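Local coordinates for oxalate biosynthetic component 1 (Burkholderia thailandensis, PDB 5IKY), which acts as a bifunctional enzyme of quorum sensing-dependent oxalogenesis, producing oxalate by combining a serine-hydrolase activity with an additional lyase activity, at residues N359-Y364 against E437-N442; V705-R710 against H1008-P1013; H854-L859 against A933-I938. One frame throughout, in Å; residues are numbered along the deposited sequence.

Contact 1 (N359-Y364 against E437-N442)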
loop_
_atom_site.group_PDB
_atom_site.type_symbol
_atom_site.label_atom_id
_atom_site.label_comp_id
_atom_site.label_asym_id
_atom_site.label_seq_id
_atom_site.Cartn_x
_atom_site.Cartn_y
_atom_site.Cartn_z
ATOM N N ASN A 359 -24.207 17.958 -24.794
ATOM C CA ASN A 359 -25.270 17.684 -23.834
ATOM C C ASN A 359 -24.845 18.056 -22.417
ATOM O O ASN A 359 -25.665 18.483 -21.606
ATOM C CB ASN A 359 -25.683 16.211 -23.886
ATOM C CG ASN A 359 -26.466 15.870 -25.136
ATOM O OD1 ASN A 359 -27.029 16.749 -25.788
ATOM N ND2 ASN A 359 -26.509 14.585 -25.476
ATOM N N SER A 360 -23.555 17.900 -22.132
ATOM C CA SER A 360 -23.018 18.186 -20.806
ATOM C C SER A 360 -23.017 19.675 -20.474
ATOM O O SER A 360 -23.350 20.062 -19.356
ATOM C CB SER A 360 -21.594 17.641 -20.678
ATOM O OG SER A 360 -21.584 16.229 -20.721
ATOM N N VAL A 361 -22.635 20.509 -21.438
ATOM C CA VAL A 361 -22.466 21.933 -21.166
ATOM C C VAL A 361 -23.766 22.711 -21.329
ATOM O O VAL A 361 -23.814 23.915 -21.064
ATOM C CB VAL A 361 -21.393 22.556 -22.075
ATOM C CG1 VAL A 361 -20.080 21.801 -21.926
ATOM C CG2 VAL A 361 -21.859 22.569 -23.527
ATOM N N THR A 362 -24.820 22.032 -21.764
ATOM C CA THR A 362 -26.110 22.689 -21.909
ATOM C C THR A 362 -27.145 22.089 -20.968
ATOM O O THR A 362 -27.348 22.575 -19.857
ATOM C CB THR A 362 -26.638 22.609 -23.365
ATOM O OG1 THR A 362 -26.763 21.240 -23.769
ATOM C CG2 THR A 362 -25.695 23.328 -24.313
ATOM N N LEU A 363 -27.784 21.018 -21.416
ATOM C CA LEU A 363 -28.937 20.466 -20.723
ATOM C C LEU A 363 -28.590 19.817 -19.385
ATOM O O LEU A 363 -29.383 19.862 -18.442
ATOM C CB LEU A 363 -29.627 19.450 -21.623
ATOM C CG LEU A 363 -31.122 19.262 -21.411
ATOM C CD1 LEU A 363 -31.847 20.599 -21.379
ATOM C CD2 LEU A 363 -31.629 18.422 -22.545
ATOM N N TYR A 364 -27.411 19.210 -19.306
ATOM C CA TYR A 364 -26.995 18.511 -18.096
ATOM C C TYR A 364 -26.054 19.337 -17.229
ATOM O O TYR A 364 -25.604 18.871 -16.183
ATOM C CB TYR A 364 -26.326 17.179 -18.454
ATOM C CG TYR A 364 -27.312 16.074 -18.740
ATOM C CD1 TYR A 364 -27.847 15.308 -17.707
ATOM C CD2 TYR A 364 -27.721 15.803 -20.038
ATOM C CE1 TYR A 364 -28.757 14.299 -17.966
ATOM C CE2 TYR A 364 -28.624 14.794 -20.306
ATOM C CZ TYR A 364 -29.142 14.048 -19.267
ATOM O OH TYR A 364 -30.049 13.048 -19.532
ATOM N N GLU A 437 -11.352 23.039 -23.415
ATOM C CA GLU A 437 -11.691 24.426 -23.118
ATOM C C GLU A 437 -13.193 24.620 -22.925
ATOM O O GLU A 437 -13.620 25.388 -22.065
ATOM C CB GLU A 437 -11.183 25.344 -24.230
ATOM C CG GLU A 437 -9.668 25.472 -24.274
ATOM C CD GLU A 437 -9.190 26.360 -25.407
ATOM O OE1 GLU A 437 -9.976 26.596 -26.350
ATOM O OE2 GLU A 437 -8.033 26.825 -25.350
ATOM N N LYS A 438 -13.990 23.912 -23.717
ATOM C CA LYS A 438 -15.441 24.006 -23.613
ATOM C C LYS A 438 -15.929 23.524 -22.247
ATOM O O LYS A 438 -16.817 24.131 -21.648
ATOM C CB LYS A 438 -16.108 23.202 -24.730
ATOM C CG LYS A 438 -17.586 23.497 -24.917
ATOM C CD LYS A 438 -18.163 22.680 -26.063
ATOM C CE LYS A 438 -19.153 23.486 -26.883
ATOM N NZ LYS A 438 -19.864 22.624 -27.867
ATOM N N LEU A 439 -15.335 22.440 -21.757
ATOM C CA LEU A 439 -15.714 21.872 -20.465
ATOM C C LEU A 439 -15.309 22.776 -19.298
ATOM O O LEU A 439 -16.072 22.947 -18.350
ATOM C CB LEU A 439 -15.094 20.484 -20.293
ATOM C CG LEU A 439 -15.659 19.380 -21.192
ATOM C CD1 LEU A 439 -14.843 18.106 -21.058
ATOM C CD2 LEU A 439 -17.120 19.117 -20.863
ATOM N N ARG A 440 -14.111 23.348 -19.370
ATOM C CA ARG A 440 -13.636 24.264 -18.332
ATOM C C ARG A 440 -14.470 25.545 -18.281
ATOM O O ARG A 440 -14.695 26.104 -17.208
ATOM C CB ARG A 440 -12.166 24.628 -18.559
ATOM C CG ARG A 440 -11.239 23.454 -18.808
ATOM C CD ARG A 440 -10.536 22.988 -17.552
ATOM N NE ARG A 440 -9.282 22.314 -17.878
ATOM C CZ ARG A 440 -8.635 21.492 -17.056
ATOM N NH1 ARG A 440 -7.501 20.927 -17.444
ATOM N NH2 ARG A 440 -9.126 21.227 -15.852
ATOM N N ASP A 441 -14.921 26.011 -19.443
ATOM C CA ASP A 441 -15.682 27.256 -19.522
ATOM C C ASP A 441 -17.084 27.120 -18.934
ATOM O O ASP A 441 -17.641 28.086 -18.413
ATOM C CB ASP A 441 -15.775 27.736 -20.972
ATOM C CG ASP A 441 -14.445 28.230 -21.509
ATOM O OD1 ASP A 441 -13.487 28.341 -20.715
ATOM O OD2 ASP A 441 -14.360 28.512 -22.723
ATOM N N ASN A 442 -17.650 25.921 -19.017
ATOM C CA ASN A 442 -18.995 25.682 -18.505
ATOM C C ASN A 442 -19.009 25.009 -17.134
ATOM O O ASN A 442 -20.064 24.859 -16.519
ATOM C CB ASN A 442 -19.795 24.844 -19.501
ATOM C CG ASN A 442 -20.133 25.614 -20.762
ATOM O OD1 ASN A 442 -21.199 26.224 -20.863
ATOM N ND2 ASN A 442 -19.223 25.595 -21.730
#
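Val361 packs against Asn442, Leu439 and Lys438 in a small helix-to-turn contact on the outer layer of a TIM barrel, where the tail of helix 354-360 meets the last turns of helix 418-442. The CA atoms of Val361 and Asn442 lie 5.8 Å apart. Val361 reaches across with CB and CG1. Its CB sits against the middle of the Asn442 amide, 3.6 Å from Asn442 CG and nearly as close to ND2 and OD1, so an aliphatic carbon rests on a flat polar group. Val361 CG1, anti to its own carbonyl carbon (chi1 -56°), goes deeper and touches Leu439 CD2 at 4.1 Å. Alongside, Lys438 contributes the aliphatic base of its chain, with its CG 4.2 Å from Val361 CG1.

The amide of Asn442 is turned by its own helix. Asn442 ND2 donates to Lys438 O at 2.8 Å, almost straight (171°) and close to the amide plane, and this bond sets the rotation of the amide. The same oxygen also accepts from Asn442 N at 3.3 Å. Asn442 OD1 is left 3.5 Å from Val361 O, two acceptors that give no bond and probably oppose each other mildly.

In the barrel wall strand 375-380 lies between strand 346-351, which precedes helix 354-360, and strand 446-451, which follows helix 418-442. Leu439 turns inward onto Ile448 of strand 446-451, Gln365 NE2, at the start of helix 365-370, hydrogen-bonds Asn442 O, and Ser360 touches Pro315, so the contact lies as a partly buried patch over the barrel wall.

Contact 2 (V705-R710 against H1008-P1013)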
loop_
_atom_site.group_PDB
_atom_site.type_symbol
_atom_site.label_atom_id
_atom_site.label_comp_id
_atom_site.label_asym_id
_atom_site.label_seq_id
_atom_site.Cartn_x
_atom_site.Cartn_y
_atom_site.Cartn_z
ATOM N N VAL A 705 -2.312 3.153 6.542
ATOM C CA VAL A 705 -3.208 4.139 5.947
ATOM C C VAL A 705 -3.408 5.345 6.862
ATOM O O VAL A 705 -2.943 5.349 8.001
ATOM C CB VAL A 705 -4.579 3.517 5.616
ATOM C CG1 VAL A 705 -4.398 2.210 4.860
ATOM C CG2 VAL A 705 -5.376 3.285 6.884
ATOM N N ASN A 706 -4.105 6.358 6.348
ATOM C CA ASN A 706 -4.363 7.609 7.066
ATOM C C ASN A 706 -3.080 8.297 7.519
ATOM O O ASN A 706 -2.968 8.743 8.661
ATOM C CB ASN A 706 -5.277 7.368 8.270
ATOM C CG ASN A 706 -6.657 6.882 7.867
ATOM O OD1 ASN A 706 -7.095 7.096 6.736
ATOM N ND2 ASN A 706 -7.354 6.234 8.798
ATOM N N LEU A 707 -2.118 8.385 6.605
ATOM C CA LEU A 707 -0.835 9.017 6.887
ATOM C C LEU A 707 -0.900 10.529 6.713
ATOM O O LEU A 707 -0.014 11.254 7.165
ATOM C CB LEU A 707 0.250 8.438 5.977
ATOM C CG LEU A 707 0.512 6.943 6.133
ATOM C CD1 LEU A 707 1.508 6.462 5.090
ATOM C CD2 LEU A 707 1.016 6.658 7.533
ATOM N N GLY A 708 -1.954 10.999 6.056
ATOM C CA GLY A 708 -2.102 12.411 5.757
ATOM C C GLY A 708 -2.398 13.271 6.971
ATOM O O GLY A 708 -1.992 14.431 7.027
ATOM N N LEU A 709 -3.101 12.698 7.944
ATOM C CA LEU A 709 -3.500 13.427 9.148
ATOM C C LEU A 709 -2.312 14.038 9.896
ATOM O O LEU A 709 -2.452 15.078 10.538
ATOM C CB LEU A 709 -4.283 12.507 10.086
ATOM C CG LEU A 709 -5.589 11.940 9.528
ATOM C CD1 LEU A 709 -6.239 10.998 10.531
ATOM C CD2 LEU A 709 -6.549 13.062 9.141
ATOM N N ARG A 710 -1.148 13.398 9.797
ATOM C CA ARG A 710 0.055 13.856 10.495
ATOM C C ARG A 710 0.504 15.253 10.070
ATOM O O ARG A 710 1.156 15.960 10.839
ATOM C CB ARG A 710 1.216 12.879 10.270
ATOM C CG ARG A 710 0.871 11.413 10.440
ATOM C CD ARG A 710 2.131 10.550 10.434
ATOM N NE ARG A 710 3.032 10.905 9.343
ATOM C CZ ARG A 710 4.344 11.071 9.477
ATOM N NH1 ARG A 710 4.924 10.907 10.660
ATOM N NH2 ARG A 710 5.077 11.396 8.422
ATOM N N HIS A 1008 9.726 12.057 5.965
ATOM C CA HIS A 1008 10.776 11.098 5.632
ATOM C C HIS A 1008 10.417 9.667 6.032
ATOM O O HIS A 1008 10.925 8.708 5.450
ATOM C CB HIS A 1008 12.095 11.504 6.297
ATOM C CG HIS A 1008 12.713 12.736 5.714
ATOM N ND1 HIS A 1008 13.153 12.802 4.409
ATOM C CD2 HIS A 1008 12.972 13.949 6.259
ATOM C CE1 HIS A 1008 13.651 14.003 4.174
ATOM N NE2 HIS A 1008 13.554 14.718 5.282
ATOM N N TYR A 1009 9.542 9.527 7.022
ATOM C CA TYR A 1009 9.145 8.211 7.518
ATOM C C TYR A 1009 8.142 7.521 6.596
ATOM O O TYR A 1009 7.855 6.334 6.759
ATOM C CB TYR A 1009 8.542 8.322 8.921
ATOM C CG TYR A 1009 9.483 8.841 9.986
ATOM C CD1 TYR A 1009 10.860 8.705 9.860
ATOM C CD2 TYR A 1009 8.989 9.460 11.127
ATOM C CE1 TYR A 1009 11.717 9.179 10.838
ATOM C CE2 TYR A 1009 9.835 9.934 12.109
ATOM C CZ TYR A 1009 11.196 9.793 11.959
ATOM O OH TYR A 1009 12.033 10.270 12.939
ATOM N N VAL A 1010 7.609 8.267 5.634
ATOM C CA VAL A 1010 6.562 7.752 4.757
ATOM C C VAL A 1010 7.121 7.219 3.441
ATOM O O VAL A 1010 7.787 7.943 2.698
ATOM C CB VAL A 1010 5.510 8.836 4.451
ATOM C CG1 VAL A 1010 4.435 8.293 3.516
ATOM C CG2 VAL A 1010 4.894 9.351 5.742
ATOM N N ILE A 1011 6.838 5.950 3.157
ATOM C CA ILE A 1011 7.298 5.316 1.926
ATOM C C ILE A 1011 6.280 5.476 0.802
ATOM O O ILE A 1011 5.117 5.094 0.937
ATOM C CB ILE A 1011 7.587 3.812 2.129
ATOM C CG1 ILE A 1011 8.705 3.616 3.156
ATOM C CG2 ILE A 1011 7.981 3.160 0.810
ATOM C CD1 ILE A 1011 9.106 2.166 3.369
ATOM N N GLN A 1012 6.730 6.049 -0.308
ATOM C CA GLN A 1012 5.900 6.202 -1.498
ATOM C C GLN A 1012 6.422 5.282 -2.609
ATOM O O GLN A 1012 7.541 4.780 -2.508
ATOM C CB GLN A 1012 5.878 7.671 -1.942
ATOM C CG GLN A 1012 5.890 8.666 -0.787
ATOM C CD GLN A 1012 4.750 9.658 -0.872
ATOM O OE1 GLN A 1012 3.583 9.271 -0.951
ATOM N NE2 GLN A 1012 5.079 10.945 -0.868
ATOM N N PRO A 1013 5.613 5.038 -3.660
ATOM C CA PRO A 1013 6.050 4.167 -4.765
ATOM C C PRO A 1013 7.453 4.481 -5.287
ATOM O O PRO A 1013 7.720 5.601 -5.714
ATOM C CB PRO A 1013 5.004 4.435 -5.846
ATOM C CG PRO A 1013 3.769 4.744 -5.082
ATOM C CD PRO A 1013 4.203 5.447 -3.816
#
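Leu707 is the first residue of 705-710 to touch the other segment, its CD1 meeting CG1 of Val1010 at 3.8 Å. The two side chains run past each other in opposite directions, a purely apolar touch at the point where the backbones come nearest, with 7.8 Å between the CA atoms of Leu707 and Val1010. Leu707 also lies on Leu1001 of helix 998-1002, so its branch joins a wider apolar patch. Gly708 carries the chain onward, its N hydrogen-bonded to Glu519 OE2, into the 3-10 turn that holds Leu709 and Arg710. There Leu709 turns onto helix 530-541 and Arg710 toward 1008-1013.

Arg710 reaches Val1010 with the end of its chain, the two side chains again running in opposite directions. The chain is extended at chi2 and bent at chi3 (-47°), which brings the guanidinium obliquely to the valine: NH2 is 3.4 Å from Val1010 CG2, and CZ follows at 4.1 Å. Val1010 thus offers one methyl to each partner, CG1 to the leucine and CG2 to the arginine. The other terminal nitrogen, NH1, comes to the rim of the Tyr1009 ring, 4.3 Å from CD2 and near the ring plane, an approach that gives no cation-pi stack.

The guanidinium finds its polar partners in two backbone carbonyls: NH2 donates to Ser1006 O, just before the second segment, and NH1 to Leu1001 O of helix 998-1002. Cap-domain and C-terminal loops thus meet through apolar and van der Waals touches, and the buried charge probably owes much of its stabilisation to those two carbonyls.

Contact 3 (H854-L859 against A933-I938)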
loop_
_atom_site.group_PDB
_atom_site.type_symbol
_atom_site.label_atom_id
_atom_site.label_comp_id
_atom_site.label_asym_id
_atom_site.label_seq_id
_atom_site.Cartn_x
_atom_site.Cartn_y
_atom_site.Cartn_z
ATOM N N HIS A 854 1.062 12.148 26.109
ATOM C CA HIS A 854 0.688 13.557 26.123
ATOM C C HIS A 854 1.926 14.439 26.087
ATOM O O HIS A 854 2.004 15.382 25.300
ATOM C CB HIS A 854 -0.144 13.898 27.356
ATOM C CG HIS A 854 -0.267 15.369 27.602
ATOM N ND1 HIS A 854 -1.163 16.165 26.921
ATOM C CD2 HIS A 854 0.407 16.192 28.440
ATOM C CE1 HIS A 854 -1.041 17.414 27.335
ATOM N NE2 HIS A 854 -0.095 17.457 28.256
ATOM N N ASN A 855 2.886 14.126 26.951
ATOM C CA ASN A 855 4.153 14.842 27.000
ATOM C C ASN A 855 4.838 14.850 25.640
ATOM O O ASN A 855 5.361 15.873 25.195
ATOM C CB ASN A 855 5.071 14.215 28.048
ATOM C CG ASN A 855 6.418 14.893 28.118
ATOM O OD1 ASN A 855 7.423 14.357 27.649
ATOM N ND2 ASN A 855 6.449 16.083 28.702
ATOM N N ARG A 856 4.812 13.692 24.988
ATOM C CA ARG A 856 5.369 13.512 23.655
ATOM C C ARG A 856 4.771 14.499 22.652
ATOM O O ARG A 856 5.494 15.251 21.998
ATOM C CB ARG A 856 5.125 12.075 23.188
ATOM C CG ARG A 856 6.343 11.359 22.644
ATOM C CD ARG A 856 6.002 9.917 22.291
ATOM N NE ARG A 856 4.925 9.840 21.304
ATOM C CZ ARG A 856 4.359 8.706 20.902
ATOM N NH1 ARG A 856 4.763 7.546 21.399
ATOM N NH2 ARG A 856 3.385 8.731 20.003
ATOM N N PHE A 857 3.446 14.490 22.540
ATOM C CA PHE A 857 2.745 15.338 21.580
ATOM C C PHE A 857 2.783 16.814 21.963
ATOM O O PHE A 857 2.799 17.685 21.094
ATOM C CB PHE A 857 1.293 14.882 21.430
ATOM C CG PHE A 857 1.135 13.623 20.627
ATOM C CD1 PHE A 857 1.364 13.627 19.261
ATOM C CD2 PHE A 857 0.754 12.436 21.234
ATOM C CE1 PHE A 857 1.219 12.475 18.517
ATOM C CE2 PHE A 857 0.609 11.278 20.494
ATOM C CZ PHE A 857 0.841 11.297 19.133
ATOM N N ALA A 858 2.788 17.095 23.261
ATOM C CA ALA A 858 2.874 18.470 23.735
ATOM C C ALA A 858 4.231 19.065 23.377
ATOM O O ALA A 858 4.341 20.255 23.085
ATOM C CB ALA A 858 2.639 18.536 25.236
ATOM N N LEU A 859 5.261 18.225 23.401
ATOM C CA LEU A 859 6.602 18.646 23.014
ATOM C C LEU A 859 6.634 18.962 21.525
ATOM O O LEU A 859 7.276 19.922 21.097
ATOM C CB LEU A 859 7.630 17.566 23.352
ATOM C CG LEU A 859 9.097 17.952 23.154
ATOM C CD1 LEU A 859 9.470 19.105 24.071
ATOM C CD2 LEU A 859 10.008 16.759 23.387
ATOM N N ALA A 933 18.185 5.675 22.549
ATOM C CA ALA A 933 16.804 6.112 22.705
ATOM C C ALA A 933 15.847 5.193 21.961
ATOM O O ALA A 933 16.155 4.708 20.871
ATOM C CB ALA A 933 16.642 7.548 22.222
ATOM N N HIS A 934 14.688 4.955 22.562
ATOM C CA HIS A 934 13.629 4.189 21.919
ATOM C C HIS A 934 12.265 4.776 22.258
ATOM O O HIS A 934 12.049 5.254 23.373
ATOM C CB HIS A 934 13.686 2.719 22.337
ATOM C CG HIS A 934 12.498 1.922 21.893
ATOM N ND1 HIS A 934 12.219 1.679 20.565
ATOM C CD2 HIS A 934 11.512 1.323 22.601
ATOM C CE1 HIS A 934 11.115 0.960 20.474
ATOM N NE2 HIS A 934 10.666 0.731 21.695
ATOM N N SER A 935 11.355 4.735 21.286
ATOM C CA SER A 935 9.991 5.227 21.460
ATOM C C SER A 935 9.972 6.694 21.889
ATOM O O SER A 935 10.378 7.576 21.132
ATOM C CB SER A 935 9.237 4.365 22.479
ATOM O OG SER A 935 7.881 4.759 22.582
ATOM N N SER A 936 9.508 6.947 23.109
ATOM C CA SER A 936 9.418 8.308 23.628
ATOM C C SER A 936 10.759 8.802 24.158
ATOM O O SER A 936 10.854 9.908 24.689
ATOM C CB SER A 936 8.362 8.387 24.734
ATOM O OG SER A 936 8.610 7.420 25.742
ATOM N N GLY A 937 11.791 7.975 24.010
ATOM C CA GLY A 937 13.119 8.308 24.490
ATOM C C GLY A 937 13.684 9.566 23.860
ATOM O O GLY A 937 14.351 10.358 24.525
ATOM N N ILE A 938 13.412 9.754 22.572
ATOM C CA ILE A 938 13.900 10.927 21.859
ATOM C C ILE A 938 13.243 12.202 22.398
ATOM O O ILE A 938 13.832 13.283 22.356
ATOM C CB ILE A 938 13.657 10.803 20.332
ATOM C CG1 ILE A 938 14.311 11.966 19.582
ATOM C CG2 ILE A 938 12.169 10.719 20.019
ATOM C CD1 ILE A 938 15.791 12.106 19.854
#
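The turn that Arg856 of helix 849-860 packs against has the form of the nucleophile elbow of an alpha/beta hydrolase, the sharp link between strand 929-935 and helix 937-955. It is a type II' beta turn from His934 to Gly937, closed by Gly937 N to His934 O at 2.8 Å. Ser935 stands at its second position with a positive phi of 57°, the backbone shape expected of a nucleophilic serine. Its OG hydrogen-bonds His1069 NE2, consistent with a catalytic serine-histidine pair.

Arg856 meets the elbow with the middle of its chain. CD lies 3.7 Å from Ser936 CB and 4.0 Å from Ser936 CA, and CG is 4.2 Å from the same CB. The chain bends about CG-CD (chi3 58°), which swings the guanidinium along the turn until NH1 is 4.3 Å from Ser935 OG. That approach is oblique and too long for a hydrogen bond. The hydroxyl of Ser936 is turned from the arginine: with chi1 at 54°, OG sits between the backbone N and carbonyl carbon and pairs with Thr786 OG1, so CB and CA face the aliphatic chain. Arg856 also touches Ala939 of helix 937-955 and Ala977.

The two serine hydroxyls therefore have partners other than the arginine, and what crosses here is van der Waals packing in a buried setting. CG and CD of Arg856 rest on Ser936, while the guanidinium lies near Ser935 without bonding to it; a part in the unusual oxyanion hole of this enzyme is possible from there, but the contact itself does not establish one.

Overall arrangement
Contact 3 is fully buried, whereas contacts 1 and 2 are partly covered. Contact 1 belongs to the barrel half of the chain, its centre 54 Å from that of contact 3. Contact 2 is the most central and the one that joins two family regions; contact 3 is nested in the chain loop that contact 2 closes, their centres 20 Å apart. The three use different elements, yet helix 715-734, which follows 705-710, packs on helix 849-860 through Phe857. Each lacks direct hydrogen bonds between its segments, but the packing differs: contact 1 sets valine against a self-bonded amide, contact 2 valine between leucine and a carbonyl-held guanidinium, contact 3 arginine methylenes on serine CA and CB.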